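Local atomic coordinates of endoglucanase (Clostridium thermocellum, PDB entry 2C4X), a protein that probably hydrolyses cellulose as a multidomain cellulosomal endoglucanase, represented here by its C-terminal PKD domain and a CBM44 module that binds beta-glucan chains, xyloglucan included. Residues A[6-16]-A[28-38]. The protein carries 1 engineered substitution. Residues are numbered along the deposited sequence; the frame is centred on the assembly and turned at random.
Sequences ENQAPKAIFTF and VFNASNSIDED. With CA (calcium ion), chain B.
Asn-7 and Asp-38 meet at a calcium ion that ties together the far ends of antiparallel segments 6-16 and 28-38. Asn-7 OD1, Gln-8 O and Asp-38 OD1 each bind the metal at 2.4 Å, Asp-36 grips it with both carboxylate oxygens, and a water and Asp-79 complete the shell. With CG anti to the backbone N (chi1 -166°), Asp-36 turns its carboxylate to the metal, OD1 lying 3.6 Å from Pro-10 CB. Asp-38 OD2 takes a nearly straight bond from Gln-8 N (2.8 Å), on its syn side though 27° out of the carboxylate plane. Lys-11 and Ile-35 form a single bridge, Lys-11 N to Ile-35 O at 2.7 Å. Between it and Thr-15 the register shifts by one, where 28-38 makes a type I turn, 31-34; Ser-34 OG accepts from Ile-13 N (3.0 Å). Just before, Asn-30 OD1 accepts hydrogen bonds from Ser-32 N and OG, an Asx turn. Phe-14, Phe-16 and Phe-29 lie side by side, rings oblique: Phe-29 CD2 touches Phe-14 CE2 (3.8 Å), at its ring edge, and Phe-16 CB (3.6 Å). Strand 60-63 extends hairpin 15-17/27-30; Phe-14 packs edge-to-face with Trp-46 and Phe-87 and on Leu-75, all in the other sheet.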
loop_
_atom_site.group_PDB
_atom_site.type_symbol
_atom_site.label_atom_id
_atom_site.label_comp_id
_atom_site.label_asym_id
_atom_site.label_seq_id
_atom_site.Cartn_x
_atom_site.Cartn_y
_atom_site.Cartn_z
ATOM N N GLU A 6 -26.081 -41.751 -4.706
ATOM C CA GLU A 6 -24.823 -41.154 -4.219
ATOM C C GLU A 6 -24.942 -39.785 -3.539
ATOM O O GLU A 6 -25.498 -38.841 -4.108
ATOM C CB GLU A 6 -23.809 -41.065 -5.367
ATOM C CG GLU A 6 -22.774 -42.184 -5.388
ATOM C CD GLU A 6 -21.545 -41.872 -4.537
ATOM O OE1 GLU A 6 -21.100 -40.699 -4.515
ATOM O OE2 GLU A 6 -21.012 -42.813 -3.902
ATOM N N ASN A 7 -24.390 -39.682 -2.332
ATOM C CA ASN A 7 -24.400 -38.427 -1.576
ATOM C C ASN A 7 -23.658 -37.289 -2.287
ATOM O O ASN A 7 -22.501 -37.447 -2.677
ATOM C CB ASN A 7 -23.808 -38.635 -0.174
ATOM C CG ASN A 7 -23.761 -37.344 0.639
ATOM O OD1 ASN A 7 -24.679 -36.527 0.575
ATOM N ND2 ASN A 7 -22.704 -37.167 1.413
ATOM N N GLN A 8 -24.332 -36.150 -2.455
ATOM C CA GLN A 8 -23.690 -34.937 -2.969
ATOM C C GLN A 8 -22.935 -34.224 -1.858
ATOM O O GLN A 8 -23.465 -34.055 -0.741
ATOM C CB GLN A 8 -24.713 -33.981 -3.584
ATOM C CG GLN A 8 -25.405 -34.527 -4.803
ATOM C CD GLN A 8 -26.552 -33.652 -5.269
ATOM O OE1 GLN A 8 -26.529 -32.427 -5.131
ATOM N NE2 GLN A 8 -27.561 -34.281 -5.824
ATOM N N ALA A 9 -21.704 -33.810 -2.163
ATOM C CA ALA A 9 -20.906 -33.022 -1.225
ATOM C C ALA A 9 -21.517 -31.625 -1.080
ATOM O O ALA A 9 -22.052 -31.087 -2.039
ATOM C CB ALA A 9 -19.448 -32.939 -1.677
ATOM N N PRO A 10 -21.462 -31.051 0.134
ATOM C CA PRO A 10 -22.078 -29.749 0.345
ATOM C C PRO A 10 -21.309 -28.655 -0.407
ATOM O O PRO A 10 -20.190 -28.893 -0.874
ATOM C CB PRO A 10 -21.980 -29.537 1.863
ATOM C CG PRO A 10 -20.878 -30.453 2.325
ATOM C CD PRO A 10 -20.833 -31.599 1.355
ATOM N N LYS A 11 -21.905 -27.481 -0.538
ATOM C CA LYS A 11 -21.199 -26.358 -1.158
ATOM C C LYS A 11 -20.702 -25.390 -0.091
ATOM O O LYS A 11 -21.463 -24.973 0.781
ATOM C CB LYS A 11 -22.062 -25.697 -2.231
ATOM C CG LYS A 11 -22.277 -26.667 -3.427
ATOM C CD LYS A 11 -22.818 -26.032 -4.710
ATOM C CE LYS A 11 -21.733 -25.232 -5.474
ATOM N NZ LYS A 11 -20.409 -25.936 -5.712
ATOM N N ALA A 12 -19.404 -25.103 -0.143
ATOM C CA ALA A 12 -18.724 -24.281 0.840
ATOM C C ALA A 12 -18.433 -22.902 0.248
ATOM O O ALA A 12 -17.900 -22.767 -0.864
ATOM C CB ALA A 12 -17.432 -24.949 1.290
ATOM N N ILE A 13 -18.802 -21.871 0.991
ATOM C CA ILE A 13 -18.539 -20.497 0.564
ATOM C C ILE A 13 -18.622 -19.618 1.800
ATOM O O ILE A 13 -19.366 -19.917 2.738
ATOM C CB ILE A 13 -19.553 -20.003 -0.517
ATOM C CG1 ILE A 13 -19.062 -18.688 -1.157
ATOM C CG2 ILE A 13 -20.953 -19.854 0.089
ATOM C CD1 ILE A 13 -19.774 -18.282 -2.439
ATOM N N PHE A 14 -17.841 -18.547 1.807
ATOM C CA PHE A 14 -17.978 -17.545 2.848
ATOM C C PHE A 14 -17.615 -16.165 2.358
ATOM O O PHE A 14 -16.920 -16.019 1.351
ATOM C CB PHE A 14 -17.168 -17.921 4.104
ATOM C CG PHE A 14 -15.672 -17.837 3.926
ATOM C CD1 PHE A 14 -14.939 -18.954 3.521
ATOM C CD2 PHE A 14 -14.993 -16.648 4.190
ATOM C CE1 PHE A 14 -13.546 -18.881 3.369
ATOM C CE2 PHE A 14 -13.609 -16.563 4.034
ATOM C CZ PHE A 14 -12.885 -17.677 3.625
ATOM N N THR A 15 -18.126 -15.161 3.076
ATOM C CA THR A 15 -17.694 -13.778 2.944
ATOM C C THR A 15 -17.221 -13.308 4.331
ATOM O O THR A 15 -17.411 -14.011 5.332
ATOM C CB THR A 15 -18.833 -12.855 2.442
ATOM O OG1 THR A 15 -19.914 -12.878 3.380
ATOM C CG2 THR A 15 -19.347 -13.300 1.072
ATOM N N PHE A 16 -16.591 -12.136 4.394
ATOM C CA PHE A 16 -16.189 -11.579 5.684
ATOM C C PHE A 16 -16.361 -10.068 5.705
ATOM O O PHE A 16 -16.416 -9.423 4.660
ATOM C CB PHE A 16 -14.754 -11.989 6.083
ATOM C CG PHE A 16 -13.706 -11.621 5.066
ATOM C CD1 PHE A 16 -13.195 -10.319 5.000
ATOM C CD2 PHE A 16 -13.228 -12.575 4.177
ATOM C CE1 PHE A 16 -12.234 -9.975 4.058
ATOM C CE2 PHE A 16 -12.265 -12.238 3.214
ATOM C CZ PHE A 16 -11.766 -10.932 3.162
ATOM N N VAL A 28 -15.989 -10.680 11.085
ATOM C CA VAL A 28 -17.035 -11.685 11.105
ATOM C C VAL A 28 -16.980 -12.466 9.804
ATOM O O VAL A 28 -17.170 -11.898 8.733
ATOM C CB VAL A 28 -18.443 -11.080 11.325
ATOM C CG1 VAL A 28 -19.513 -12.176 11.230
ATOM C CG2 VAL A 28 -18.516 -10.369 12.671
ATOM N N PHE A 29 -16.704 -13.763 9.901
ATOM C CA PHE A 29 -16.745 -14.642 8.739
ATOM C C PHE A 29 -18.128 -15.256 8.662
ATOM O O PHE A 29 -18.654 -15.759 9.658
ATOM C CB PHE A 29 -15.666 -15.736 8.837
ATOM C CG PHE A 29 -14.260 -15.200 8.774
ATOM C CD1 PHE A 29 -13.586 -14.831 9.940
ATOM C CD2 PHE A 29 -13.614 -15.059 7.548
ATOM C CE1 PHE A 29 -12.268 -14.345 9.884
ATOM C CE2 PHE A 29 -12.311 -14.558 7.472
ATOM C CZ PHE A 29 -11.633 -14.202 8.644
ATOM N N ASN A 30 -18.715 -15.210 7.475
ATOM C CA ASN A 30 -20.097 -15.617 7.300
ATOM C C ASN A 30 -20.214 -16.669 6.200
ATOM O O ASN A 30 -20.142 -16.354 5.018
ATOM C CB ASN A 30 -20.953 -14.379 6.999
ATOM C CG ASN A 30 -22.435 -14.675 6.993
ATOM O OD1 ASN A 30 -22.863 -15.764 6.623
ATOM N ND2 ASN A 30 -23.233 -13.695 7.404
ATOM N N ALA A 31 -20.384 -17.923 6.606
ATOM C CA ALA A 31 -20.523 -19.039 5.667
ATOM C C ALA A 31 -21.983 -19.417 5.402
ATOM O O ALA A 31 -22.268 -20.544 4.989
ATOM C CB ALA A 31 -19.754 -20.250 6.191
ATOM N N SER A 32 -22.902 -18.484 5.630
ATOM C CA SER A 32 -24.334 -18.799 5.614
ATOM C C SER A 32 -24.902 -19.170 4.237
ATOM O O SER A 32 -25.983 -19.753 4.159
ATOM C CB SER A 32 -25.152 -17.674 6.253
ATOM O OG SER A 32 -25.170 -16.539 5.413
ATOM N N ASN A 33 -24.176 -18.858 3.161
ATOM C CA ASN A 33 -24.606 -19.322 1.838
ATOM C C ASN A 33 -24.111 -20.713 1.481
ATOM O O ASN A 33 -24.457 -21.234 0.416
ATOM C CB ASN A 33 -24.307 -18.306 0.729
ATOM C CG ASN A 33 -25.152 -17.043 0.860
ATOM O OD1 ASN A 33 -24.688 -15.948 0.558
ATOM N ND2 ASN A 33 -26.391 -17.194 1.326
ATOM N N SER A 34 -23.320 -21.312 2.375
ATOM C CA SER A 34 -22.977 -22.732 2.279
ATOM C C SER A 34 -24.253 -23.566 2.415
ATOM O O SER A 34 -25.159 -23.216 3.179
ATOM C CB SER A 34 -21.969 -23.152 3.362
ATOM O OG SER A 34 -20.759 -22.420 3.262
ATOM N N ILE A 35 -24.322 -24.666 1.679
ATOM C CA ILE A 35 -25.528 -25.491 1.682
ATOM C C ILE A 35 -25.228 -26.932 1.287
ATOM O O ILE A 35 -24.362 -27.185 0.456
ATOM C CB ILE A 35 -26.651 -24.864 0.775
ATOM C CG1 ILE A 35 -27.964 -25.651 0.888
ATOM C CG2 ILE A 35 -26.159 -24.696 -0.671
ATOM C CD1 ILE A 35 -29.195 -24.910 0.323
ATOM N N ASP A 36 -25.916 -27.873 1.928
ATOM C CA ASP A 36 -25.956 -29.231 1.432
ATOM C C ASP A 36 -27.281 -29.416 0.707
ATOM O O ASP A 36 -28.349 -29.209 1.287
ATOM C CB ASP A 36 -25.794 -30.262 2.548
ATOM C CG ASP A 36 -25.488 -31.634 2.009
ATOM O OD1 ASP A 36 -24.759 -31.721 0.998
ATOM O OD2 ASP A 36 -25.973 -32.638 2.570
ATOM N N GLU A 37 -27.202 -29.794 -0.564
ATOM C CA GLU A 37 -28.381 -29.901 -1.408
ATOM C C GLU A 37 -29.268 -31.109 -1.085
ATOM O O GLU A 37 -30.484 -31.051 -1.290
ATOM C CB GLU A 37 -27.984 -29.898 -2.889
ATOM C CG GLU A 37 -27.037 -28.751 -3.278
ATOM C CD GLU A 37 -27.711 -27.385 -3.289
ATOM O OE1 GLU A 37 -28.957 -27.306 -3.223
ATOM O OE2 GLU A 37 -26.983 -26.377 -3.382
ATOM N N ASP A 38 -28.664 -32.190 -0.587
ATOM C CA ASP A 38 -29.405 -33.429 -0.345
ATOM C C ASP A 38 -29.357 -33.870 1.124
ATOM O O ASP A 38 -29.635 -35.029 1.448
ATOM C CB ASP A 38 -28.910 -34.551 -1.276
ATOM C CG ASP A 38 -27.446 -34.925 -1.028
ATOM O OD1 ASP A 38 -26.765 -34.205 -0.272
ATOM O OD2 ASP A 38 -26.965 -35.930 -1.595
HETATM CA CA CA B . -24.910 -34.212 1.174
HETATM O O HOH W 1 -28.402 -37.319 -3.272
HETATM O O HOH W 2 -24.943 -30.982 -1.653
HETATM O O HOH W 3 -25.899 -35.437 3.009
#